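Local coordinates for protein N-acetylmuramoyl-L-alanine amidase AmiD (Escherichia coli, PDB 3D2Y) that hydrolyses, with a catalytic zinc ion, the amide bond between N-acetylmuramoyl groups and L-alanine in peptidoglycan fragments at the outer membrane, at residues L204-Y212 against A251-Q260. Sequence-based numbering, arbitrary orientation.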
loop_
_atom_site.group_PDB
_atom_site.type_symbol
_atom_site.label_atom_id
_atom_site.label_comp_id
_atom_site.label_asym_id
_atom_site.label_seq_id
_atom_site.Cartn_x
_atom_site.Cartn_y
_atom_site.Cartn_z
ATOM N N LEU A 204 -4.814 3.216 -18.787
ATOM C CA LEU A 204 -5.648 3.639 -17.647
ATOM C C LEU A 204 -6.815 2.693 -17.313
ATOM O O LEU A 204 -7.162 2.504 -16.141
ATOM C CB LEU A 204 -6.141 5.049 -17.833
ATOM C CG LEU A 204 -5.042 6.111 -17.839
ATOM C CD1 LEU A 204 -5.629 7.312 -18.507
ATOM C CD2 LEU A 204 -4.612 6.437 -16.448
ATOM N N GLU A 205 -7.414 2.096 -18.330
ATOM C CA GLU A 205 -8.411 1.088 -18.079
ATOM C C GLU A 205 -7.849 -0.039 -17.219
ATOM O O GLU A 205 -8.459 -0.416 -16.220
ATOM C CB GLU A 205 -9.023 0.546 -19.378
ATOM C CG GLU A 205 -9.961 -0.633 -19.114
ATOM C CD GLU A 205 -10.469 -1.310 -20.378
ATOM O OE1 GLU A 205 -10.534 -0.654 -21.447
ATOM O OE2 GLU A 205 -10.812 -2.505 -20.299
ATOM N N LEU A 206 -6.690 -0.570 -17.613
ATOM C CA LEU A 206 -6.037 -1.652 -16.894
ATOM C C LEU A 206 -5.730 -1.231 -15.433
ATOM O O LEU A 206 -5.951 -1.988 -14.496
ATOM C CB LEU A 206 -4.714 -2.049 -17.587
ATOM C CG LEU A 206 -4.861 -2.642 -19.008
ATOM C CD1 LEU A 206 -3.472 -2.937 -19.536
ATOM C CD2 LEU A 206 -5.719 -3.921 -19.093
ATOM N N LEU A 207 -5.207 -0.024 -15.261
ATOM C CA LEU A 207 -4.896 0.455 -13.917
ATOM C C LEU A 207 -6.138 0.609 -13.065
ATOM O O LEU A 207 -6.144 0.205 -11.880
ATOM C CB LEU A 207 -4.088 1.764 -13.973
ATOM C CG LEU A 207 -2.785 1.629 -14.754
ATOM C CD1 LEU A 207 -1.976 2.937 -14.586
ATOM C CD2 LEU A 207 -1.969 0.395 -14.333
ATOM N N ALA A 208 -7.212 1.118 -13.686
ATOM C CA ALA A 208 -8.505 1.223 -13.026
ATOM C C ALA A 208 -8.919 -0.134 -12.500
ATOM O O ALA A 208 -9.325 -0.268 -11.350
ATOM C CB ALA A 208 -9.592 1.763 -13.998
ATOM N N ARG A 209 -8.841 -1.147 -13.361
ATOM C CA ARG A 209 -9.314 -2.468 -12.998
ATOM C C ARG A 209 -8.431 -3.152 -11.963
ATOM O O ARG A 209 -8.941 -3.931 -11.156
ATOM C CB ARG A 209 -9.460 -3.372 -14.222
ATOM C CG ARG A 209 -10.503 -2.914 -15.285
ATOM C CD ARG A 209 -11.983 -3.030 -14.863
ATOM N NE ARG A 209 -12.372 -2.067 -13.832
ATOM C CZ ARG A 209 -12.718 -0.788 -14.040
ATOM N NH1 ARG A 209 -12.780 -0.269 -15.257
ATOM N NH2 ARG A 209 -13.019 -0.023 -13.006
ATOM N N TYR A 210 -7.132 -2.859 -12.018
ATOM C CA TYR A 210 -6.185 -3.361 -11.009
ATOM C C TYR A 210 -6.452 -2.725 -9.627
ATOM O O TYR A 210 -6.287 -3.392 -8.597
ATOM C CB TYR A 210 -4.700 -3.259 -11.429
ATOM C CG TYR A 210 -3.789 -3.936 -10.392
ATOM C CD1 TYR A 210 -3.738 -5.332 -10.287
ATOM C CD2 TYR A 210 -3.054 -3.185 -9.467
ATOM C CE1 TYR A 210 -2.929 -5.941 -9.345
ATOM C CE2 TYR A 210 -2.255 -3.823 -8.464
ATOM C CZ TYR A 210 -2.197 -5.191 -8.444
ATOM O OH TYR A 210 -1.453 -5.827 -7.471
ATOM N N GLY A 211 -6.845 -1.445 -9.623
ATOM C CA GLY A 211 -7.462 -0.862 -8.459
ATOM C C GLY A 211 -7.352 0.626 -8.317
ATOM O O GLY A 211 -7.939 1.188 -7.389
ATOM N N TYR A 212 -6.640 1.260 -9.255
ATOM C CA TYR A 212 -6.343 2.691 -9.171
ATOM C C TYR A 212 -7.586 3.546 -9.419
ATOM O O TYR A 212 -8.393 3.231 -10.238
ATOM C CB TYR A 212 -5.159 3.107 -10.108
ATOM C CG TYR A 212 -3.812 2.600 -9.636
ATOM C CD1 TYR A 212 -2.890 3.437 -8.949
ATOM C CD2 TYR A 212 -3.475 1.261 -9.828
ATOM C CE1 TYR A 212 -1.662 2.895 -8.495
ATOM C CE2 TYR A 212 -2.312 0.729 -9.411
ATOM C CZ TYR A 212 -1.369 1.537 -8.758
ATOM O OH TYR A 212 -0.217 0.925 -8.303
ATOM N N ALA A 251 1.064 -4.293 -15.863
ATOM C CA ALA A 251 -0.348 -4.183 -15.510
ATOM C C ALA A 251 -1.095 -5.424 -15.976
ATOM O O ALA A 251 -1.891 -5.975 -15.220
ATOM C CB ALA A 251 -0.966 -2.926 -16.146
ATOM N N GLU A 252 -0.832 -5.855 -17.217
ATOM C CA GLU A 252 -1.451 -7.049 -17.794
ATOM C C GLU A 252 -1.111 -8.321 -17.040
ATOM O O GLU A 252 -2.004 -9.169 -16.814
ATOM C CB GLU A 252 -1.110 -7.185 -19.287
ATOM C CG GLU A 252 -1.850 -6.152 -20.172
ATOM C CD GLU A 252 -1.471 -6.210 -21.658
ATOM O OE1 GLU A 252 -0.260 -6.167 -21.982
ATOM O OE2 GLU A 252 -2.400 -6.319 -22.503
ATOM N N ALA A 253 0.169 -8.455 -16.663
ATOM C CA ALA A 253 0.637 -9.596 -15.864
ATOM C C ALA A 253 0.110 -9.579 -14.412
ATOM O O ALA A 253 -0.284 -10.639 -13.881
ATOM C CB ALA A 253 2.138 -9.696 -15.885
ATOM N N LEU A 254 0.106 -8.416 -13.757
ATOM C CA LEU A 254 -0.637 -8.266 -12.489
ATOM C C LEU A 254 -2.119 -8.662 -12.516
ATOM O O LEU A 254 -2.587 -9.418 -11.647
ATOM C CB LEU A 254 -0.515 -6.832 -11.945
ATOM C CG LEU A 254 0.879 -6.494 -11.421
ATOM C CD1 LEU A 254 0.984 -4.984 -11.344
ATOM C CD2 LEU A 254 1.186 -7.187 -10.074
ATOM N N LEU A 255 -2.841 -8.202 -13.536
ATOM C CA LEU A 255 -4.234 -8.554 -13.681
ATOM C C LEU A 255 -4.465 -10.064 -13.914
ATOM O O LEU A 255 -5.371 -10.679 -13.344
ATOM C CB LEU A 255 -4.897 -7.699 -14.774
ATOM C CG LEU A 255 -5.222 -6.267 -14.340
ATOM C CD1 LEU A 255 -5.464 -5.376 -15.586
ATOM C CD2 LEU A 255 -6.395 -6.214 -13.329
ATOM N N GLU A 256 -3.639 -10.654 -14.745
ATOM C CA GLU A 256 -3.661 -12.087 -14.942
ATOM C C GLU A 256 -3.456 -12.906 -13.648
ATOM O O GLU A 256 -4.177 -13.874 -13.365
ATOM C CB GLU A 256 -2.603 -12.429 -16.000
ATOM C CG GLU A 256 -2.452 -13.896 -16.232
ATOM C CD GLU A 256 -1.452 -14.174 -17.304
ATOM O OE1 GLU A 256 -1.873 -14.315 -18.447
ATOM O OE2 GLU A 256 -0.232 -14.204 -17.010
ATOM N N LYS A 257 -2.464 -12.516 -12.858
ATOM C CA LYS A 257 -2.118 -13.240 -11.641
ATOM C C LYS A 257 -3.041 -12.996 -10.430
ATOM O O LYS A 257 -3.358 -13.939 -9.688
ATOM C CB LYS A 257 -0.655 -12.959 -11.298
ATOM C CG LYS A 257 -0.054 -13.848 -10.193
ATOM C CD LYS A 257 1.424 -13.535 -9.993
ATOM C CE LYS A 257 1.982 -14.299 -8.787
ATOM N NZ LYS A 257 3.396 -13.914 -8.427
ATOM N N TYR A 258 -3.498 -11.759 -10.247
ATOM C CA TYR A 258 -4.230 -11.380 -9.025
ATOM C C TYR A 258 -5.685 -10.979 -9.263
ATOM O O TYR A 258 -6.471 -10.826 -8.311
ATOM C CB TYR A 258 -3.509 -10.233 -8.331
ATOM C CG TYR A 258 -2.111 -10.582 -7.929
ATOM C CD1 TYR A 258 -1.867 -11.356 -6.790
ATOM C CD2 TYR A 258 -1.018 -10.143 -8.689
ATOM C CE1 TYR A 258 -0.556 -11.715 -6.410
ATOM C CE2 TYR A 258 0.270 -10.471 -8.331
ATOM C CZ TYR A 258 0.503 -11.268 -7.191
ATOM O OH TYR A 258 1.783 -11.561 -6.795
ATOM N N GLY A 259 -6.048 -10.767 -10.534
ATOM C CA GLY A 259 -7.400 -10.375 -10.853
ATOM C C GLY A 259 -7.771 -8.995 -10.340
ATOM O O GLY A 259 -6.893 -8.143 -10.077
ATOM N N GLN A 260 -9.083 -8.790 -10.196
ATOM C CA GLN A 260 -9.658 -7.462 -9.939
ATOM C C GLN A 260 -10.634 -7.427 -8.750
ATOM O O GLN A 260 -11.069 -6.349 -8.327
ATOM C CB GLN A 260 -10.332 -6.923 -11.223
ATOM C CG GLN A 260 -11.443 -7.772 -11.725
ATOM C CD GLN A 260 -11.912 -7.334 -13.091
ATOM O OE1 GLN A 260 -12.441 -6.234 -13.258
ATOM N NE2 GLN A 260 -11.703 -8.180 -14.075
HETATM O O HOH W 1 -10.602 -3.647 -9.095
HETATM O O HOH W 2 -12.730 -3.812 -11.622
#
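Two waters tie Arg209 to Gln260, the shortest of their bonds being the 2.7 Å one that a water donates to Arg209 O; the same water gives its second hydrogen to Gln260 O. The other water accepts from Arg209 NE in the plane of the guanidinium and donates to Gln260 OE1. The Arg209 chain bends at chi2 and chi3, which brings this N-H round to the water, while Arg209 CD lies 3.6 Å from Gln260 OE1 and the guanidinium and amide planes are only 16° apart. No direct hydrogen bond joins the segments, and most of the remaining contact is apolar. Leu255 is forked to fit: CD1 rests against Leu206 CD2 (3.8 Å), and CD2 meets Tyr210 CB (3.9 Å) at the near end of the aromatic side chain. These residues pack helix 200-210 against helix 245-258 in the helical C-terminal part of the chain; the axes of 204-210 and 251-258 approach to 9.8 Å at 33°. Where Leu206 CA and Ala251 CA come within 6.4 Å, alanine's lone CB fits between Leu206 CB and Leu207 CD2 (3.9 Å from the latter). With CG anti to the backbone N (chi1 -174°), the ring of Tyr210 reaches across the second helix to Leu254, whose CB touches CE1 at 3.7 Å and whose CD1 lies over one ring face; Phe230 of helix 220-234 also packs on Leu254. The first residue beyond each helix is a glycine with positive phi, Gly211 and Gly259; at Gly211 a CB would jam against Tyr210 O. Arg91 NH1 bonds to both Tyr210 O and Gly259 O.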